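Local coordinates for protein histidinol-phosphatase (Listeria monocytogenes serotype 4b str. H7858, PDB 6NLR) that probably hydrolyses histidinol phosphate to histidinol and phosphate in histidine biosynthesis, as a metal-dependent phosphatase of the PHP family, at residues Cys185-Gln190 and Glu235-Lys240; Gly227-Leu232 and Ile265-Ser270; Gly150-Ala155 and Phe192-Ser197. One frame throughout, in Å; residues are numbered along the deposited sequence.

The three contacts form a chain of loop packings that leads from near the metal site to the outer part of the fold. Interactions 1 and 2 have centres 11 Å apart and are joined by a probable hydrogen bond from Gln190 N to Leu232 O (2.9 Å). Interactions 1 and 3, also 11 Å between centres, meet through Gln189 O and Glu194 N at 3.0 Å, again probably hydrogen-bonded. Interactions 2 and 3 do not touch; their centres are 21 Å apart. Lys187 of interaction 1 lies about 5 Å, side chain to ion, from the bound sulfate, and Arg267 of interaction 2 about 8 Å, side chain to ion, from cobalt and manganese.

Interaction 1. Residues Cys185-Gln190 and Glu235-Lys240; sequences CQKFQQ and ETYPPK
Lys187 lays the root of its side chain against the phenol oxygen of Tyr237, and this pair makes the closest approach between 185-190 and 235-240. Here the loop after strand 178-179 meets the loop that runs from strand 220-224 to helix 240-248. The lysine leaves the backbone with CG opposite its own N (chi1 179°) and stays extended to the tip, so successive carbons pass the tyrosine oxygen. Lys187 CB is 3.4 Å from Tyr237 OH. Lys187 CG is equally near that oxygen and also sits over the centre of the neighbouring Phe188 ring, 3.9 Å above its plane, so that one methylene lies between an aromatic face and a phenol oxygen. Lys187 CD is already withdrawing, 3.9 Å from Tyr237 OH. From there the chain leads away from the 235-240 segment, and NZ ends in a hydrogen bond to the carbonyl oxygen of Asp135. At the base of the same residue, Lys187 N lies at the edge of the Tyr237 ring, near its plane.

Beside this pair, Gln189 makes a lighter contact, NE2 lying 4.4 Å from Glu235 CB. The Gln189 amide is held within its own segment: its OE1 accepts from Gln186 NE2 at 2.8 Å, on a lone pair in the carbonyl plane and nearly straight (167°), across the type I turn from Gln186 to Gln189. Glu235 OE1 in turn accepts from Thr236 N through its anti lone pair and forms a salt bridge with Lys275.

Tyr237 also packs on His181, a manganese ligand, which makes its ring a second-shell element of the metal site. No hydrogen bond crosses between the segments. The contact is one of methylenes against a phenol, and with the ammonium group anchored on a backbone carbonyl, the lysine charge would probably add to the positive potential around the nearby sulfate.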
loop_
_atom_site.group_PDB
_atom_site.type_symbol
_atom_site.label_atom_id
_atom_site.label_comp_id
_atom_site.label_asym_id
_atom_site.label_seq_id
_atom_site.Cartn_x
_atom_site.Cartn_y
_atom_site.Cartn_z
ATOM N N CYS A 185 8.541 -4.318 4.280
ATOM C CA CYS A 185 9.509 -5.335 4.778
ATOM C C CYS A 185 9.793 -5.140 6.280
ATOM O O CYS A 185 10.390 -6.071 6.865
ATOM C CB CYS A 185 10.808 -5.287 3.978
ATOM S SG CYS A 185 11.664 -3.678 4.004
ATOM N N GLN A 186 9.328 -4.050 6.899
ATOM C CA GLN A 186 9.523 -3.782 8.362
ATOM C C GLN A 186 8.266 -4.124 9.178
ATOM O O GLN A 186 8.289 -3.939 10.404
ATOM C CB GLN A 186 9.924 -2.320 8.606
ATOM C CG GLN A 186 11.130 -1.872 7.795
ATOM C CD GLN A 186 12.360 -2.727 7.985
ATOM O OE1 GLN A 186 12.984 -3.173 7.019
ATOM N NE2 GLN A 186 12.730 -2.968 9.243
ATOM N N LYS A 187 7.208 -4.639 8.550
ATOM C CA LYS A 187 5.919 -4.846 9.261
ATOM C C LYS A 187 6.098 -5.814 10.436
ATOM O O LYS A 187 5.406 -5.614 11.452
ATOM C CB LYS A 187 4.819 -5.341 8.328
ATOM C CG LYS A 187 3.493 -5.586 9.031
ATOM C CD LYS A 187 2.366 -5.896 8.105
ATOM C CE LYS A 187 1.059 -6.156 8.830
ATOM N NZ LYS A 187 0.000 -6.422 7.832
ATOM N N PHE A 188 6.991 -6.816 10.341
ATOM C CA PHE A 188 7.180 -7.824 11.422
ATOM C C PHE A 188 8.582 -7.714 12.012
ATOM O O PHE A 188 9.093 -8.691 12.599
ATOM C CB PHE A 188 6.872 -9.209 10.875
ATOM C CG PHE A 188 5.480 -9.322 10.314
ATOM C CD1 PHE A 188 4.360 -9.092 11.116
ATOM C CD2 PHE A 188 5.296 -9.612 8.976
ATOM C CE1 PHE A 188 3.084 -9.163 10.582
ATOM C CE2 PHE A 188 4.018 -9.725 8.457
ATOM C CZ PHE A 188 2.925 -9.497 9.256
ATOM N N GLN A 189 9.171 -6.534 11.847
ATOM C CA GLN A 189 10.510 -6.133 12.341
ATOM C C GLN A 189 10.897 -6.851 13.641
ATOM O O GLN A 189 11.978 -7.495 13.729
ATOM C CB GLN A 189 10.367 -4.667 12.747
ATOM C CG GLN A 189 11.414 -3.819 12.138
ATOM C CD GLN A 189 11.072 -2.366 12.261
ATOM O OE1 GLN A 189 11.562 -1.638 11.441
ATOM N NE2 GLN A 189 10.288 -1.946 13.254
ATOM N N GLN A 190 10.066 -6.665 14.656
ATOM C CA GLN A 190 10.441 -6.985 16.059
ATOM C C GLN A 190 10.442 -8.510 16.226
ATOM O O GLN A 190 11.155 -8.987 17.105
ATOM C CB GLN A 190 9.543 -6.207 17.025
ATOM C CG GLN A 190 9.601 -4.672 16.845
ATOM C CD GLN A 190 10.856 -3.877 17.245
ATOM O OE1 GLN A 190 11.908 -4.389 17.683
ATOM N NE2 GLN A 190 10.754 -2.558 17.090
ATOM N N GLU A 235 6.452 1.450 13.486
ATOM C CA GLU A 235 7.112 2.477 12.641
ATOM C C GLU A 235 6.199 2.923 11.478
ATOM O O GLU A 235 5.395 2.111 11.002
ATOM C CB GLU A 235 8.424 1.860 12.143
ATOM C CG GLU A 235 9.373 2.857 11.528
ATOM C CD GLU A 235 9.610 4.069 12.402
ATOM O OE1 GLU A 235 8.715 4.999 12.434
ATOM O OE2 GLU A 235 10.667 4.067 13.068
ATOM N N THR A 236 6.359 4.167 11.011
ATOM C CA THR A 236 5.715 4.649 9.755
ATOM C C THR A 236 6.391 3.975 8.563
ATOM O O THR A 236 7.567 3.589 8.660
ATOM C CB THR A 236 5.751 6.170 9.598
ATOM O OG1 THR A 236 7.133 6.526 9.613
ATOM C CG2 THR A 236 4.975 6.883 10.684
ATOM N N TYR A 237 5.657 3.844 7.471
ATOM C CA TYR A 237 6.210 3.410 6.169
ATOM C C TYR A 237 6.216 4.642 5.280
ATOM O O TYR A 237 5.140 5.068 4.840
ATOM C CB TYR A 237 5.376 2.304 5.497
ATOM C CG TYR A 237 4.903 1.137 6.340
ATOM C CD1 TYR A 237 5.774 0.170 6.808
ATOM C CD2 TYR A 237 3.551 0.941 6.604
ATOM C CE1 TYR A 237 5.329 -0.927 7.536
ATOM C CE2 TYR A 237 3.079 -0.171 7.290
ATOM C CZ TYR A 237 3.971 -1.121 7.745
ATOM O OH TYR A 237 3.548 -2.238 8.406
ATOM N N PRO A 238 7.386 5.252 4.966
ATOM C CA PRO A 238 8.695 4.809 5.438
ATOM C C PRO A 238 9.061 5.468 6.772
ATOM O O PRO A 238 8.336 6.329 7.280
ATOM C CB PRO A 238 9.597 5.239 4.282
ATOM C CG PRO A 238 8.932 6.493 3.712
ATOM C CD PRO A 238 7.472 6.414 4.075
ATOM N N PRO A 239 10.200 5.092 7.384
ATOM C CA PRO A 239 10.712 5.779 8.568
ATOM C C PRO A 239 11.344 7.149 8.259
ATOM O O PRO A 239 11.605 7.474 7.129
ATOM C CB PRO A 239 11.773 4.829 9.122
ATOM C CG PRO A 239 12.189 3.985 7.972
ATOM C CD PRO A 239 11.062 3.986 6.965
ATOM N N LYS A 240 11.587 7.904 9.319
ATOM C CA LYS A 240 12.078 9.301 9.299
ATOM C C LYS A 240 13.307 9.447 8.386
ATOM O O LYS A 240 13.325 10.399 7.609
ATOM C CB LYS A 240 12.375 9.752 10.723
ATOM C CG LYS A 240 12.844 11.187 10.891
ATOM C CD LYS A 240 11.959 12.209 10.280
ATOM C CE LYS A 240 12.442 13.610 10.592
ATOM N NZ LYS A 240 12.501 13.862 12.049
#

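Interaction 2. Residues Gly227-Leu232 and Ile265-Ser270; sequences GLFKPL and IGRGYS
Phe229 and Arg267 lie alongside each other, their side chains running in opposite directions with the ring and guanidinium planes only 13° apart. They join the loop after strand 220-224 to the turn leading into helix 269-276. The aliphatic part of the arginine does most of the touching: Arg267 CD is 3.5 Å from Phe229 CD2, and Arg267 CB is 3.6 Å from Phe229 CE2. At the guanidinium end, NH1 approaches Phe229 CB at 3.9 Å, so the ring runs beside the shaft of the arginine while its charged group reaches back toward the phenylalanine root. Arg267 CG lies between the backbone N and the carbonyl carbon (chi1 69°), and the extended chain beyond it brings CB, CG and CD past one side of the ring in turn. The ring also meets the backbone, with Phe229 CZ 3.8 Å from Gly268 N. Next to it, Leu228 CD1 reaches the Gly268 backbone directly, 4.2 Å from its CA.

The arginine is positioned from several directions. Its NE donates to the carbonyl oxygen of Ser257, and its own backbone O accepts from the hydroxyls of Tyr255 and Thr225. A type II turn from Gly266 to Tyr269 places it just before helix 269-276, whose N-cap is Gly268. Further out, one water accepts from both Arg267 NH2 and Lys230 NZ, at 2.9 Å each, lying in the guanidinium plane at its edge.

No direct hydrogen bond joins the segments; the pairing rests on a hydrophobic ring against arginine methylenes. Near the metal site, about 8 Å from the arginine side chain to the cobalt ion, the water serves as shared acceptor for two cationic groups, whose nitrogens Lys230 NZ and Arg267 NH2 stand 4.7 Å apart, and ties the two loops together at their polar ends.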
loop_
_atom_site.group_PDB
_atom_site.type_symbol
_atom_site.label_atom_id
_atom_site.label_comp_id
_atom_site.label_asym_id
_atom_site.label_seq_id
_atom_site.Cartn_x
_atom_site.Cartn_y
_atom_site.Cartn_z
ATOM N N GLY A 227 1.697 1.088 10.164
ATOM C CA GLY A 227 2.792 0.390 10.859
ATOM C C GLY A 227 2.863 0.751 12.330
ATOM O O GLY A 227 3.274 -0.133 13.138
ATOM N N LEU A 228 2.467 1.982 12.697
ATOM C CA LEU A 228 2.472 2.459 14.109
ATOM C C LEU A 228 1.520 1.589 14.946
ATOM O O LEU A 228 1.728 1.481 16.161
ATOM C CB LEU A 228 2.049 3.936 14.162
ATOM C CG LEU A 228 2.986 4.943 13.489
ATOM C CD1 LEU A 228 2.366 6.335 13.522
ATOM C CD2 LEU A 228 4.377 4.932 14.130
ATOM N N PHE A 229 0.486 1.009 14.326
ATOM C CA PHE A 229 -0.612 0.275 15.013
ATOM C C PHE A 229 -0.504 -1.240 14.763
ATOM O O PHE A 229 -1.430 -1.968 15.161
ATOM C CB PHE A 229 -1.940 0.910 14.588
ATOM C CG PHE A 229 -1.966 2.393 14.892
ATOM C CD1 PHE A 229 -2.329 2.845 16.152
ATOM C CD2 PHE A 229 -1.540 3.331 13.960
ATOM C CE1 PHE A 229 -2.310 4.197 16.463
ATOM C CE2 PHE A 229 -1.500 4.686 14.276
ATOM C CZ PHE A 229 -1.877 5.113 15.533
ATOM N N LYS A 230 0.576 -1.704 14.120
ATOM C CA LYS A 230 0.864 -3.157 13.967
ATOM C C LYS A 230 1.766 -3.576 15.123
ATOM O O LYS A 230 2.821 -2.984 15.345
ATOM C CB LYS A 230 1.486 -3.487 12.606
ATOM C CG LYS A 230 0.692 -3.011 11.400
ATOM C CD LYS A 230 -0.746 -3.501 11.349
ATOM C CE LYS A 230 -1.464 -2.958 10.124
ATOM N NZ LYS A 230 -2.884 -3.376 10.047
ATOM N N PRO A 231 1.375 -4.620 15.885
ATOM C CA PRO A 231 2.070 -4.950 17.130
ATOM C C PRO A 231 3.559 -5.323 16.962
ATOM O O PRO A 231 4.280 -5.142 17.937
ATOM C CB PRO A 231 1.243 -6.118 17.711
ATOM C CG PRO A 231 0.504 -6.715 16.511
ATOM C CD PRO A 231 0.273 -5.548 15.569
ATOM N N LEU A 232 4.008 -5.795 15.781
ATOM C CA LEU A 232 5.438 -6.208 15.575
ATOM C C LEU A 232 6.180 -5.222 14.652
ATOM O O LEU A 232 7.398 -5.508 14.282
ATOM C CB LEU A 232 5.500 -7.656 15.059
ATOM C CG LEU A 232 4.878 -8.678 16.020
ATOM C CD1 LEU A 232 4.593 -10.004 15.351
ATOM C CD2 LEU A 232 5.749 -8.853 17.267
ATOM N N ILE A 265 -9.555 5.557 11.269
ATOM C CA ILE A 265 -9.605 6.872 10.565
ATOM C C ILE A 265 -8.808 7.897 11.383
ATOM O O ILE A 265 -9.031 7.980 12.584
ATOM C CB ILE A 265 -11.060 7.320 10.311
ATOM C CG1 ILE A 265 -11.767 6.382 9.316
ATOM C CG2 ILE A 265 -11.110 8.767 9.854
ATOM C CD1 ILE A 265 -11.330 6.550 7.909
ATOM N N GLY A 266 -7.909 8.641 10.725
ATOM C CA GLY A 266 -7.116 9.726 11.333
ATOM C C GLY A 266 -5.891 9.209 12.078
ATOM O O GLY A 266 -5.135 10.032 12.565
ATOM N N ARG A 267 -5.656 7.895 12.153
ATOM C CA ARG A 267 -4.614 7.359 13.070
ATOM C C ARG A 267 -3.231 7.870 12.618
ATOM O O ARG A 267 -2.951 7.902 11.401
ATOM C CB ARG A 267 -4.682 5.827 13.143
ATOM C CG ARG A 267 -4.255 5.122 11.861
ATOM C CD ARG A 267 -4.460 3.627 12.000
ATOM N NE ARG A 267 -4.314 2.918 10.732
ATOM C CZ ARG A 267 -4.377 1.597 10.607
ATOM N NH1 ARG A 267 -4.529 0.831 11.677
ATOM N NH2 ARG A 267 -4.277 1.036 9.411
ATOM N N GLY A 268 -2.406 8.293 13.570
ATOM C CA GLY A 268 -1.019 8.739 13.326
ATOM C C GLY A 268 -0.950 10.035 12.501
ATOM O O GLY A 268 0.165 10.400 12.037
ATOM N N TYR A 269 -2.046 10.787 12.369
ATOM C CA TYR A 269 -2.012 12.015 11.545
ATOM C C TYR A 269 -1.000 13.011 12.130
ATOM O O TYR A 269 -0.241 13.608 11.296
ATOM C CB TYR A 269 -3.376 12.663 11.354
ATOM C CG TYR A 269 -3.294 13.750 10.323
ATOM C CD1 TYR A 269 -3.272 13.424 8.984
ATOM C CD2 TYR A 269 -3.197 15.091 10.685
ATOM C CE1 TYR A 269 -3.200 14.392 8.008
ATOM C CE2 TYR A 269 -3.101 16.082 9.722
ATOM C CZ TYR A 269 -3.075 15.724 8.380
ATOM O OH TYR A 269 -2.970 16.683 7.419
ATOM N N SER A 270 -0.979 13.217 13.454
ATOM C CA SER A 270 -0.027 14.183 14.085
ATOM C C SER A 270 1.401 13.730 13.777
ATOM O O SER A 270 2.259 14.607 13.576
ATOM C CB SER A 270 -0.198 14.375 15.581
ATOM O OG SER A 270 0.817 15.284 16.107
HETATM O O HOH W 1 -4.284 -1.607 8.189
#

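Interaction 3. Residues Gly150-Ala155 and Phe192-Ser197; sequences GGFEQA and FGEDTS
At the start of helix 152-168 in the PHP domain, Phe152 projects from the first turn into the loop that precedes helix 201-217, where Phe192 and Glu194 receive it. Gly151 is the N-cap of this helix, and its carbonyl oxygen accepts from Ala155 N. Phe152 has CG opposite the backbone N (chi1 -170°), which swings the ring out to both partners. Against Phe192 the rings meet obliquely, with centroids 5.3 Å apart and planes at 41°; the nearest atoms are Phe152 CD1 and Phe192 CG, at 3.6 Å. Phe192 also touches Asn142 and Val146, so it links the loop to helix 138-149 as well.

Glu194 lies over one face of the Phe152 ring in a CH-pi contact. Its chain bends at chi2 and leaves the carboxylate nearly parallel to the ring, the planes 12° apart. The loop beyond is tightened by an Asx turn in which Asp195 OD1 accepts from Ser197 N and also from Ser197 OG. Over the aromatic face itself, the closest approach is made by a methylene: Glu194 CG stands 3.4 Å from Phe152 CD2, displaced from the ring centre toward its rim.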
loop_
_atom_site.group_PDB
_atom_site.type_symbol
_atom_site.label_atom_id
_atom_site.label_comp_id
_atom_site.label_asym_id
_atom_site.label_seq_id
_atom_site.Cartn_x
_atom_site.Cartn_y
_atom_site.Cartn_z
ATOM N N GLY A 150 17.450 -15.811 2.859
ATOM C CA GLY A 150 18.624 -16.081 3.704
ATOM C C GLY A 150 18.714 -15.215 4.950
ATOM O O GLY A 150 19.708 -15.323 5.625
ATOM N N GLY A 151 17.720 -14.384 5.249
ATOM C CA GLY A 151 17.740 -13.543 6.458
ATOM C C GLY A 151 16.981 -12.250 6.256
ATOM O O GLY A 151 16.541 -11.963 5.131
ATOM N N PHE A 152 16.830 -11.496 7.332
ATOM C CA PHE A 152 15.953 -10.304 7.351
ATOM C C PHE A 152 16.472 -9.282 6.344
ATOM O O PHE A 152 15.656 -8.733 5.577
ATOM C CB PHE A 152 15.824 -9.717 8.754
ATOM C CG PHE A 152 14.749 -8.666 8.832
ATOM C CD1 PHE A 152 13.430 -9.030 9.052
ATOM C CD2 PHE A 152 15.054 -7.322 8.634
ATOM C CE1 PHE A 152 12.442 -8.056 9.114
ATOM C CE2 PHE A 152 14.072 -6.355 8.705
ATOM C CZ PHE A 152 12.764 -6.720 8.919
ATOM N N GLU A 153 17.784 -9.059 6.314
ATOM C CA GLU A 153 18.394 -8.051 5.408
ATOM C C GLU A 153 18.225 -8.502 3.946
ATOM O O GLU A 153 17.903 -7.657 3.067
ATOM C CB GLU A 153 19.866 -7.801 5.754
ATOM C CG GLU A 153 20.480 -6.803 4.800
ATOM C CD GLU A 153 21.952 -6.494 4.948
ATOM O OE1 GLU A 153 22.568 -7.027 5.889
ATOM O OE2 GLU A 153 22.461 -5.679 4.127
ATOM N N GLN A 154 18.487 -9.777 3.669
ATOM C CA GLN A 154 18.327 -10.325 2.296
ATOM C C GLN A 154 16.861 -10.141 1.851
ATOM O O GLN A 154 16.632 -9.809 0.683
ATOM C CB GLN A 154 18.780 -11.778 2.243
ATOM C CG GLN A 154 20.284 -11.959 2.427
ATOM C CD GLN A 154 20.655 -12.294 3.854
ATOM O OE1 GLN A 154 20.048 -11.831 4.806
ATOM N NE2 GLN A 154 21.647 -13.149 4.030
ATOM N N ALA A 155 15.901 -10.324 2.762
ATOM C CA ALA A 155 14.461 -10.094 2.509
ATOM C C ALA A 155 14.211 -8.615 2.206
ATOM O O ALA A 155 13.435 -8.348 1.248
ATOM C CB ALA A 155 13.620 -10.569 3.665
ATOM N N PHE A 192 11.924 -10.450 14.341
ATOM C CA PHE A 192 13.296 -10.820 13.923
ATOM C C PHE A 192 14.343 -10.044 14.719
ATOM O O PHE A 192 15.518 -10.187 14.363
ATOM C CB PHE A 192 13.452 -10.573 12.418
ATOM C CG PHE A 192 12.446 -11.316 11.586
ATOM C CD1 PHE A 192 11.214 -10.755 11.291
ATOM C CD2 PHE A 192 12.711 -12.614 11.169
ATOM C CE1 PHE A 192 10.274 -11.470 10.560
ATOM C CE2 PHE A 192 11.760 -13.327 10.469
ATOM C CZ PHE A 192 10.554 -12.754 10.146
ATOM N N GLY A 193 13.935 -9.275 15.747
ATOM C CA GLY A 193 14.878 -8.500 16.569
ATOM C C GLY A 193 15.516 -7.395 15.742
ATOM O O GLY A 193 16.688 -7.048 15.985
ATOM N N GLU A 194 14.745 -6.853 14.804
ATOM C CA GLU A 194 15.165 -5.790 13.872
ATOM C C GLU A 194 14.323 -4.551 14.153
ATOM O O GLU A 194 13.191 -4.677 14.701
ATOM C CB GLU A 194 14.930 -6.231 12.428
ATOM C CG GLU A 194 15.843 -7.354 11.982
ATOM C CD GLU A 194 17.286 -6.961 11.728
ATOM O OE1 GLU A 194 17.622 -5.746 11.835
ATOM O OE2 GLU A 194 18.089 -7.883 11.496
ATOM N N ASP A 195 14.874 -3.389 13.796
ATOM C CA ASP A 195 14.201 -2.069 13.871
ATOM C C ASP A 195 14.880 -1.166 12.823
ATOM O O ASP A 195 15.790 -1.633 12.089
ATOM C CB ASP A 195 14.193 -1.557 15.318
ATOM C CG ASP A 195 15.567 -1.347 15.915
ATOM O OD1 ASP A 195 16.433 -0.812 15.164
ATOM O OD2 ASP A 195 15.787 -1.725 17.106
ATOM N N THR A 196 14.423 0.063 12.688
ATOM C CA THR A 196 14.857 0.946 11.577
ATOM C C THR A 196 16.151 1.635 12.003
ATOM O O THR A 196 16.674 2.405 11.177
ATOM C CB THR A 196 13.726 1.897 11.158
ATOM O OG1 THR A 196 13.300 2.644 12.294
ATOM C CG2 THR A 196 12.552 1.154 10.559
ATOM N N SER A 197 16.689 1.354 13.194
ATOM C CA SER A 197 17.902 2.028 13.694
ATOM C C SER A 197 19.135 1.564 12.903
ATOM O O SER A 197 20.178 2.223 13.021
ATOM C CB SER A 197 18.083 1.849 15.188
ATOM O OG SER A 197 18.606 0.569 15.497
#